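Local coordinates for response regulator (Pseudomonas putida, PDB 3HDV), which probably acts as a phosphorylation-controlled switch in two-component signalling, the part modelled being its receiver domain, at the interface of chains A and B. Residues are numbered along the deposited sequence; one frame, centred on the assembly and turned at random. Chains: chain A/B, Response regulator.

The interface of chains A and B. Residues chain A 25; chain B 19, 22-23, 112, 114.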
# COMPACT_ATOMS: atom_id res chain seq x y z
N LEU A 25 4.44 -0.46 -2.90
CA LEU A 25 5.45 0.08 -1.98
C LEU A 25 6.11 -1.05 -1.15
O LEU A 25 7.33 -1.06 -0.95
CB LEU A 25 4.83 1.12 -1.04
CG LEU A 25 5.77 1.68 0.02
CD1 LEU A 25 6.92 2.46 -0.67
CD2 LEU A 25 4.99 2.56 1.01
N ASN B 19 0.81 0.08 4.17
CA ASN B 19 1.76 1.20 4.10
C ASN B 19 2.56 1.29 5.40
O ASN B 19 3.78 1.51 5.37
CB ASN B 19 1.03 2.55 3.92
CG ASN B 19 0.66 2.85 2.49
OD1 ASN B 19 1.37 2.46 1.56
ND2 ASN B 19 -0.43 3.60 2.30
N ALA B 22 5.05 -1.65 5.64
CA ALA B 22 6.17 -1.43 4.72
C ALA B 22 7.23 -0.56 5.35
O ALA B 22 8.43 -0.90 5.35
CB ALA B 22 5.67 -0.79 3.41
N LEU B 23 6.80 0.56 5.91
CA LEU B 23 7.73 1.48 6.53
C LEU B 23 8.34 0.93 7.83
O LEU B 23 9.55 1.08 8.05
CB LEU B 23 7.06 2.81 6.81
CG LEU B 23 7.41 4.02 5.94
CD1 LEU B 23 7.22 3.72 4.50
CD2 LEU B 23 6.61 5.30 6.32
N VAL B 112 6.76 7.11 -1.90
CA VAL B 112 7.84 7.76 -1.19
C VAL B 112 9.16 7.19 -1.67
O VAL B 112 9.28 5.99 -1.98
CB VAL B 112 7.69 7.64 0.37
CG1 VAL B 112 7.68 6.17 0.83
CG2 VAL B 112 8.74 8.52 1.11
N LEU B 114 12.23 5.91 -0.42
CA LEU B 114 12.61 5.38 0.91
C LEU B 114 14.04 5.71 1.33
O LEU B 114 14.35 5.82 2.53
CB LEU B 114 12.47 3.87 0.95
CG LEU B 114 11.16 3.11 1.06
CD1 LEU B 114 10.22 3.70 2.09
CD2 LEU B 114 10.58 3.13 -0.32
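On the first helix of the receiver domain in chain A, 17-29, A:Leu25 pushes its isobutyl group into a largely apolar groove of chain B, between the matching helix 17-28 and the start of helix 114-123. The groove is lined by B:Asn19, B:Ala22 and B:Leu23 on one flank and by B:Val112 and B:Leu114 on the other. A:Leu25 holds CG anti to its own backbone N, chi1 176°, and its two methyls fork towards opposite flanks. One branch takes the B:Leu114 side, where the two leucines meet methyl to methyl, CD1 of A:Leu25 to CD2 of B:Leu114 at 3.7 Å, their side chains slanting across one another. CD1 of A:Leu25 also meets CG1 of B:Val112 at 4.1 Å. That valine methyl sits between its own backbone N and carbonyl carbon, chi1 61°, and from there points at the leucine. The other branch goes to the helix 17-28 flank. There CD2 of A:Leu25 lies 3.7 Å from OD1 of B:Asn19, the side-chain amide oxygen, with the two side chains nearly perpendicular; this is a van der Waals touch. B:Ala22 CB lies against the stem of A:Leu25, 4.2 Å from its CD2 and about as far from its CG, while CD1 of B:Leu23 stands a little farther off, 4.3 Å from that same CD2. With A:Leu25 cut back to an alanine, CG and both methyls go, which would probably open a gap between B:Leu114 and B:Val112 on one side and B:Asn19 and B:Ala22 on the other. A:Leu25 has 81 Å² of its surface hidden here, far more than any chain B residue of the patch, as expected of a knob in a groove. The two copies do not pair as an exact two-fold, and the structure alone does not show whether this pairing occurs in solution. In the fold, the groove runs between helix 17-28 and the start of helix 114-123, with B:Val112 in the loop just before it, on the outside of the alpha/beta receiver domain.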